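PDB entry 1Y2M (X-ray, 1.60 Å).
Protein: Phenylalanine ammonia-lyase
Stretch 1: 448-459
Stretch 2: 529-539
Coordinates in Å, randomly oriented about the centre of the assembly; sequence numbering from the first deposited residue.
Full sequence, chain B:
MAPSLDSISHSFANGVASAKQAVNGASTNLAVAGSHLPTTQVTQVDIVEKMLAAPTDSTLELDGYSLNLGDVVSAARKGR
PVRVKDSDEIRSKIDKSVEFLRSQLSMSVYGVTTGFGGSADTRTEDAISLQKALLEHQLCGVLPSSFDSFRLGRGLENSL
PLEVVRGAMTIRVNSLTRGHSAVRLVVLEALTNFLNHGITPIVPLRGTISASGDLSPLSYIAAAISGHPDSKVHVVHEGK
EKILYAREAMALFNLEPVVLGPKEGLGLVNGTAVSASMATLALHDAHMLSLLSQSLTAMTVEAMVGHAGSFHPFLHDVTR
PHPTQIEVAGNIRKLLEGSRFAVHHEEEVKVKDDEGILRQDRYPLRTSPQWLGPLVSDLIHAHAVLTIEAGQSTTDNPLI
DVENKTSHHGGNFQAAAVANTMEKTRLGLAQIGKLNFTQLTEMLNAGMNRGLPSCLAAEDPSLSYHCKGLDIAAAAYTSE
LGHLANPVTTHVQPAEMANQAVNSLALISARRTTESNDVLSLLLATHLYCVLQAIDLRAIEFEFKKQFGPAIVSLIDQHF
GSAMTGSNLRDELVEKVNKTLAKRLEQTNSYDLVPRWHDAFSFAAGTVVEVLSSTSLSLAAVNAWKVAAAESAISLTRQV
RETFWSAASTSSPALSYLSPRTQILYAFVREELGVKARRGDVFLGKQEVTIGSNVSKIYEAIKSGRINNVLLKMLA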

HETATM    1  N   MSE B 448      -5.853 -31.409  -8.905  1.00 11.79           N
HETATM    2  CA  MSE B 448      -5.736 -31.374  -7.438  1.00 14.10           C
HETATM    3  C   MSE B 448      -6.992 -31.807  -6.675  1.00 14.41           C
HETATM    4  O   MSE B 448      -6.948 -31.900  -5.482  1.00 14.06           O
HETATM    5  CB  MSE B 448      -5.414 -29.936  -6.993  1.00 13.20           C
HETATM    6  CG  MSE B 448      -4.209 -29.389  -7.620  1.00 16.17           C
HETATM    7 SE   MSE B 448      -3.895 -27.453  -7.197  1.00 27.78          SE
HETATM    8  CE  MSE B 448      -3.341 -27.746  -5.443  1.00 15.51           C
ATOM      9  N   ASN B 449      -8.134 -31.971  -7.348  1.00 12.93           N
ATOM     10  CA  ASN B 449      -9.443 -32.046  -6.694  1.00 14.30           C
ATOM     11  C   ASN B 449      -9.981 -33.438  -6.466  1.00 13.54           C
ATOM     12  O   ASN B 449     -11.173 -33.680  -6.345  1.00 14.06           O
ATOM     13  CB  ASN B 449     -10.428 -31.134  -7.454  1.00 13.73           C
ATOM     14  CG  ASN B 449     -10.728 -31.627  -8.842  1.00 18.29           C
ATOM     15  OD1 ASN B 449     -10.247 -32.689  -9.248  1.00 15.63           O
ATOM     16  ND2 ASN B 449     -11.522 -30.866  -9.598  1.00 11.66           N
ATOM     17  N   ARG B 450      -9.062 -34.396  -6.355  1.00 12.59           N
ATOM     18  CA  ARG B 450      -9.414 -35.756  -5.954  1.00 15.56           C
ATOM     19  C   ARG B 450     -10.507 -36.332  -6.849  1.00 13.69           C
ATOM     20  O   ARG B 450     -11.425 -37.010  -6.401  1.00 16.62           O
ATOM     21  CB  ARG B 450      -9.719 -35.771  -4.438  1.00 17.65           C
ATOM     22  CG  ARG B 450      -8.507 -35.271  -3.619  1.00 27.84           C
ATOM     23  CD  ARG B 450      -8.829 -34.837  -2.182  1.00 27.88           C
ATOM     24  N   GLY B 451     -10.381 -36.071  -8.148  1.00 11.21           N
ATOM     25  CA  GLY B 451     -11.237 -36.708  -9.126  1.00 11.20           C
ATOM     26  C   GLY B 451     -12.580 -36.065  -9.438  1.00 11.92           C
ATOM     27  O   GLY B 451     -13.393 -36.666 -10.147  1.00 13.50           O
ATOM     28  N   LEU B 452     -12.796 -34.845  -8.951  1.00 11.59           N
ATOM     29  CA  LEU B 452     -14.021 -34.144  -9.326  1.00 10.38           C
ATOM     30  C   LEU B 452     -13.907 -33.829 -10.816  1.00 11.03           C
ATOM     31  O   LEU B 452     -12.819 -33.583 -11.318  1.00 11.40           O
ATOM     32  CB  LEU B 452     -14.197 -32.836  -8.531  1.00 12.77           C
ATOM     33  CG  LEU B 452     -14.622 -32.986  -7.068  1.00 13.66           C
ATOM     34  CD1 LEU B 452     -14.405 -31.761  -6.241  1.00 14.61           C
ATOM     35  CD2 LEU B 452     -16.119 -33.420  -7.056  1.00 15.89           C
ATOM     36  N   PRO B 453     -15.037 -33.780 -11.520  1.00 11.35           N
ATOM     37  CA  PRO B 453     -15.009 -33.473 -12.948  1.00 11.60           C
ATOM     38  C   PRO B 453     -14.341 -32.144 -13.235  1.00 11.56           C
ATOM     39  O   PRO B 453     -14.519 -31.210 -12.471  1.00 10.02           O
ATOM     40  CB  PRO B 453     -16.498 -33.410 -13.311  1.00 13.59           C
ATOM     41  CG  PRO B 453     -17.138 -34.307 -12.347  1.00 13.44           C
ATOM     42  CD  PRO B 453     -16.407 -34.056 -11.053  1.00 14.28           C
ATOM     43  N   SER B 454     -13.578 -32.086 -14.318  1.00 11.03           N
ATOM     44  CA  SER B 454     -12.983 -30.821 -14.794  1.00 10.56           C
ATOM     45  C   SER B 454     -14.019 -29.693 -14.819  1.00 10.24           C
ATOM     46  O   SER B 454     -15.149 -29.871 -15.313  1.00 10.84           O
ATOM     47  CB  SER B 454     -12.410 -30.960 -16.200  1.00 17.27           C
ATOM     48  OG  SER B 454     -13.399 -31.551 -17.007  1.00 28.53           O
ATOM     49  N   CYS B 455     -13.662 -28.573 -14.219  1.00 12.37           N
ATOM     50  CA  CYS B 455     -14.495 -27.366 -14.174  1.00 11.56           C
ATOM     51  C   CYS B 455     -15.846 -27.580 -13.492  1.00  8.23           C
ATOM     52  O   CYS B 455     -16.700 -26.717 -13.540  1.00 11.76           O
ATOM     53  CB  CYS B 455     -14.731 -26.788 -15.554  1.00 13.30           C
ATOM     54  SG  CYS B 455     -13.157 -26.328 -16.360  1.00 18.67           S
ATOM     55  N   LEU B 456     -15.986 -28.692 -12.763  1.00  8.50           N
ATOM     56  CA  LEU B 456     -17.262 -29.115 -12.205  1.00  9.42           C
ATOM     57  C   LEU B 456     -18.345 -29.237 -13.281  1.00 10.86           C
ATOM     58  O   LEU B 456     -19.557 -29.025 -13.061  1.00 11.13           O
ATOM     59  CB  LEU B 456     -17.679 -28.259 -11.000  1.00  8.73           C
ATOM     60  CG  LEU B 456     -16.654 -28.072  -9.889  1.00 11.93           C
ATOM     61  CD1 LEU B 456     -17.267 -27.291  -8.731  1.00 11.23           C
ATOM     62  CD2 LEU B 456     -16.104 -29.361  -9.361  1.00 13.15           C
ATOM     63  N   ALA B 457     -17.913 -29.635 -14.463  1.00 12.28           N
ATOM     64  CA  ALA B 457     -18.851 -29.886 -15.538  1.00  9.64           C
ATOM     65  C   ALA B 457     -19.604 -31.188 -15.222  1.00 10.49           C
ATOM     66  O   ALA B 457     -18.971 -32.203 -14.859  1.00 10.81           O
ATOM     67  CB  ALA B 457     -18.089 -30.055 -16.829  1.00 10.21           C
ATOM     68  N   ALA B 458     -20.916 -31.182 -15.381  1.00 11.14           N
ATOM     69  CA  ALA B 458     -21.727 -32.382 -15.111  1.00  9.44           C
ATOM     70  C   ALA B 458     -21.664 -33.439 -16.211  1.00 10.56           C
ATOM     71  O   ALA B 458     -21.963 -34.597 -15.954  1.00 11.35           O
ATOM     72  CB  ALA B 458     -23.211 -31.981 -14.919  1.00 11.14           C
ATOM     73  N   GLU B 459     -21.397 -32.981 -17.423  1.00 10.22           N
ATOM     74  CA  GLU B 459     -21.403 -33.836 -18.604  1.00 12.43           C
ATOM     75  C   GLU B 459     -20.033 -33.778 -19.254  1.00 13.72           C
ATOM     76  O   GLU B 459     -19.052 -33.380 -18.601  1.00 14.72           O
ATOM     77  CB  GLU B 459     -22.562 -33.474 -19.542  1.00  9.86           C
ATOM     78  CG  GLU B 459     -23.968 -33.712 -18.889  1.00 10.67           C
ATOM     79  CD  GLU B 459     -24.328 -35.175 -18.746  1.00 12.76           C
ATOM     80  OE1 GLU B 459     -23.782 -36.044 -19.491  1.00 11.20           O
ATOM     81  OE2 GLU B 459     -25.224 -35.474 -17.934  1.00 12.48           O
ATOM     82  N   TYR B 529     -21.667 -21.234  -4.561  1.00  7.63           N
ATOM     83  CA  TYR B 529     -22.217 -21.778  -5.816  1.00  8.14           C
ATOM     84  C   TYR B 529     -21.431 -23.022  -6.221  1.00  8.53           C
ATOM     85  O   TYR B 529     -22.012 -24.074  -6.529  1.00  9.19           O
ATOM     86  CB  TYR B 529     -22.190 -20.724  -6.916  1.00 10.08           C
ATOM     87  CG  TYR B 529     -22.621 -21.282  -8.247  1.00  8.86           C
ATOM     88  CD1 TYR B 529     -23.955 -21.239  -8.654  1.00  9.62           C
ATOM     89  CD2 TYR B 529     -21.703 -21.856  -9.084  1.00  9.01           C
ATOM     90  CE1 TYR B 529     -24.337 -21.778  -9.855  1.00  8.77           C
ATOM     91  CE2 TYR B 529     -22.101 -22.423 -10.295  1.00  8.28           C
ATOM     92  CZ  TYR B 529     -23.398 -22.379 -10.674  1.00  9.09           C
ATOM     93  OH  TYR B 529     -23.761 -22.937 -11.902  1.00 11.68           O
ATOM     94  N   CYS B 530     -20.104 -22.886  -6.236  1.00  8.27           N
ATOM     95  CA  CYS B 530     -19.233 -23.981  -6.736  1.00  7.43           C
ATOM     96  C   CYS B 530     -19.233 -25.218  -5.835  1.00  7.91           C
ATOM     97  O   CYS B 530     -19.334 -26.363  -6.321  1.00  8.72           O
ATOM     98  CB  CYS B 530     -17.845 -23.525  -6.985  1.00  8.84           C
ATOM     99  SG  CYS B 530     -17.635 -22.282  -8.260  1.00 10.86           S
ATOM    100  N   VAL B 531     -19.118 -24.996  -4.526  1.00  8.30           N
ATOM    101  CA  VAL B 531     -19.027 -26.132  -3.605  1.00  8.72           C
ATOM    102  C   VAL B 531     -20.283 -26.976  -3.681  1.00  8.44           C
ATOM    103  O   VAL B 531     -20.251 -28.182  -3.514  1.00  8.44           O
ATOM    104  CB  VAL B 531     -18.646 -25.687  -2.144  1.00  8.19           C
ATOM    105  CG1 VAL B 531     -19.883 -25.148  -1.403  1.00 10.60           C
ATOM    106  CG2 VAL B 531     -18.010 -26.840  -1.364  1.00 10.04           C
ATOM    107  N   LEU B 532     -21.439 -26.350  -3.897  1.00  7.59           N
ATOM    108  CA  LEU B 532     -22.686 -27.123  -3.960  1.00  7.96           C
ATOM    109  C   LEU B 532     -22.707 -27.995  -5.225  1.00  6.90           C
ATOM    110  O   LEU B 532     -23.132 -29.148  -5.163  1.00 10.60           O
ATOM    111  CB  LEU B 532     -23.902 -26.193  -3.960  1.00  8.02           C
ATOM    112  CG  LEU B 532     -24.000 -25.352  -2.707  1.00  8.13           C
ATOM    113  CD1 LEU B 532     -25.064 -24.314  -2.887  1.00 16.01           C
ATOM    114  CD2 LEU B 532     -24.221 -26.203  -1.421  1.00 13.67           C
ATOM    115  N   GLN B 533     -22.231 -27.437  -6.339  1.00  9.74           N
ATOM    116  CA  GLN B 533     -22.064 -28.255  -7.555  1.00 10.50           C
ATOM    117  C   GLN B 533     -21.133 -29.402  -7.300  1.00  9.50           C
ATOM    118  O   GLN B 533     -21.448 -30.554  -7.662  1.00 10.05           O
ATOM    119  CB  GLN B 533     -21.542 -27.447  -8.715  1.00 10.58           C
ATOM    120  CG  GLN B 533     -21.371 -28.290  -9.994  1.00 11.00           C
ATOM    121  CD  GLN B 533     -22.619 -28.432 -10.866  1.00 10.39           C
ATOM    122  OE1 GLN B 533     -23.749 -28.075 -10.495  1.00 11.53           O
ATOM    123  NE2 GLN B 533     -22.406 -29.017 -12.058  1.00  8.59           N
ATOM    124  N   ALA B 534     -19.993 -29.124  -6.664  1.00  8.05           N
ATOM    125  CA  ALA B 534     -19.021 -30.184  -6.370  1.00  7.54           C
ATOM    126  C   ALA B 534     -19.636 -31.266  -5.482  1.00  8.15           C
ATOM    127  O   ALA B 534     -19.443 -32.463  -5.693  1.00  8.19           O
ATOM    128  CB  ALA B 534     -17.797 -29.582  -5.698  1.00  9.38           C
ATOM    129  N   ILE B 535     -20.418 -30.836  -4.482  1.00  8.92           N
ATOM    130  CA  ILE B 535     -21.103 -31.779  -3.562  1.00 10.14           C
ATOM    131  C   ILE B 535     -22.049 -32.722  -4.340  1.00  8.22           C
ATOM    132  O   ILE B 535     -22.091 -33.900  -4.130  1.00  9.71           O
ATOM    133  CB  ILE B 535     -21.858 -31.021  -2.469  1.00  8.41           C
ATOM    134  CG1 ILE B 535     -20.838 -30.571  -1.420  1.00  7.73           C
ATOM    135  CG2 ILE B 535     -22.907 -31.843  -1.850  1.00 11.35           C
ATOM    136  CD1 ILE B 535     -21.314 -29.502  -0.460  1.00 12.16           C
ATOM    137  N   ASP B 536     -22.840 -32.149  -5.243  1.00  7.87           N
ATOM    138  CA  ASP B 536     -23.728 -32.959  -6.054  1.00  8.23           C
ATOM    139  C   ASP B 536     -22.946 -33.919  -6.966  1.00  8.37           C
ATOM    140  O   ASP B 536     -23.350 -35.054  -7.151  1.00 10.45           O
ATOM    141  CB  ASP B 536     -24.601 -32.000  -6.846  1.00  8.39           C
ATOM    142  CG  ASP B 536     -25.736 -31.452  -6.034  1.00 12.35           C
ATOM    143  OD1 ASP B 536     -26.190 -32.111  -5.045  1.00 11.44           O
ATOM    144  OD2 ASP B 536     -26.265 -30.360  -6.406  1.00 11.13           O
ATOM    145  N   LEU B 537     -21.843 -33.467  -7.549  1.00  6.68           N
ATOM    146  CA  LEU B 537     -21.026 -34.345  -8.413  1.00  8.38           C
ATOM    147  C   LEU B 537     -20.357 -35.459  -7.606  1.00  9.83           C
ATOM    148  O   LEU B 537     -20.220 -36.633  -8.060  1.00  8.80           O
ATOM    149  CB  LEU B 537     -19.990 -33.542  -9.187  1.00  8.59           C
ATOM    150  CG  LEU B 537     -20.581 -32.581 -10.244  1.00  8.00           C
ATOM    151  CD1 LEU B 537     -19.459 -31.692 -10.859  1.00 14.40           C
ATOM    152  CD2 LEU B 537     -21.323 -33.346 -11.310  1.00 10.42           C
ATOM    153  N   ARG B 538     -19.909 -35.102  -6.411  1.00  7.98           N
ATOM    154  CA  ARG B 538     -19.375 -36.132  -5.534  1.00 10.32           C
ATOM    155  C   ARG B 538     -20.422 -37.168  -5.144  1.00  9.97           C
ATOM    156  O   ARG B 538     -20.166 -38.378  -5.051  1.00  9.51           O
ATOM    157  CB  ARG B 538     -18.752 -35.517  -4.295  1.00  9.68           C
ATOM    158  CG  ARG B 538     -17.877 -36.516  -3.525  1.00  7.94           C
ATOM    159  CD  ARG B 538     -16.604 -36.876  -4.248  1.00  9.61           C
ATOM    160  NE  ARG B 538     -15.563 -35.850  -4.121  1.00  8.69           N
ATOM    161  CZ  ARG B 538     -14.380 -35.886  -4.734  1.00  7.84           C
ATOM    162  NH1 ARG B 538     -14.131 -36.871  -5.602  1.00 12.30           N
ATOM    163  NH2 ARG B 538     -13.487 -34.972  -4.488  1.00 10.55           N
ATOM    164  N   ALA B 539     -21.637 -36.697  -4.900  1.00  7.35           N
ATOM    165  CA  ALA B 539     -22.726 -37.621  -4.541  1.00  7.95           C
ATOM    166  C   ALA B 539     -23.029 -38.581  -5.694  1.00  7.83           C
ATOM    167  O   ALA B 539     -23.281 -39.779  -5.419  1.00  8.02           O
ATOM    168  CB  ALA B 539     -23.942 -36.848  -4.146  1.00  9.34           C
TER

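The contact sets an irregular loop, 448-459, against one side of a continuous helix, 529-539, that runs on beyond both ends of the stretch. The helix supplies a regular surface with its ladder of backbone hydrogen bonds; the loop supplies knobs and carbonyls that face the helix. The chains run in opposite senses: Leu-452 lies nearest Arg-538 by CA position (6.9 Å between CA atoms), while Leu-456, later in the loop, lies nearest Ala-534 (6.2 Å between CA atoms), earlier in the helix. The loop then doubles back, so that Ala-458 is paired with Leu-537 (7.0 Å between CA atoms). Together the two stretches bury about 497 Å².

The low point of the helix surface is Ala-534, whose methyl leaves room for two leucines from the loop. Leu-456 points toward the helix and places CD1 3.8 Å from Ala-534 CB. The same methyl reaches 4.2 Å from Cys-530 CB and 3.3 Å from Cys-530 O, so it sits deep against the backbone one turn earlier. Leu-452 comes to the same alanine, its CD1 4.1 Å from Ala-534 CB, although its CA-to-CB bond runs sideways and only the end of the side chain closes in. The rule is plain: a small residue on the helix makes the hollow, and branched side chains from the loop fill it.

Three residues on, nearly a helical turn, the roles reverse. Leu-537 is the helix's own bump, pointing toward the loop, and the loop bends around it. Its CD1 packs 3.8 Å from Pro-453 CG and 3.9 Å from Leu-456 CB, while its CD2 lies 3.9 Å from Ala-458 CA and 4.3 Å from Ala-458 CB. Within this bend, Leu-456 N bonds to Pro-453 O and Ala-457 N to Ser-454 O, which helps to hold its shape without any contact from Ser-454 or Cys-455 to the helix.

Polar groups fasten the edges of this apolar patch by reaching for loop carbonyls that no regular secondary structure has claimed. Gln-533 points toward the loop and donates from NE2 to Leu-456 O at 3.0 Å, so the residue that fills the alanine hollow is also held by its backbone.

At the other end, Arg-538 binds the type I' turn from Asn-449 to Leu-452. Its NH1 donates to Arg-450 O at 2.8 Å, nearly straight, and its NH2 to Asn-449 O at 3.2 Å, more bent. Both carbonyls lie at the edge of the guanidinium, near its plane, where its N-H bonds point. One face is left for Leu-452, whose CG lies 3.4 Å from Arg-538 NH2; a single flat group thus pairs polar atoms at its rim with hydrocarbon over its face. Asn-449 O also accepts from Leu-452 N within the turn, at 3.3 Å. Gly-451 suits the tight turn because, at its backbone angles, a CB would be jammed against the carbonyl O of Arg-450.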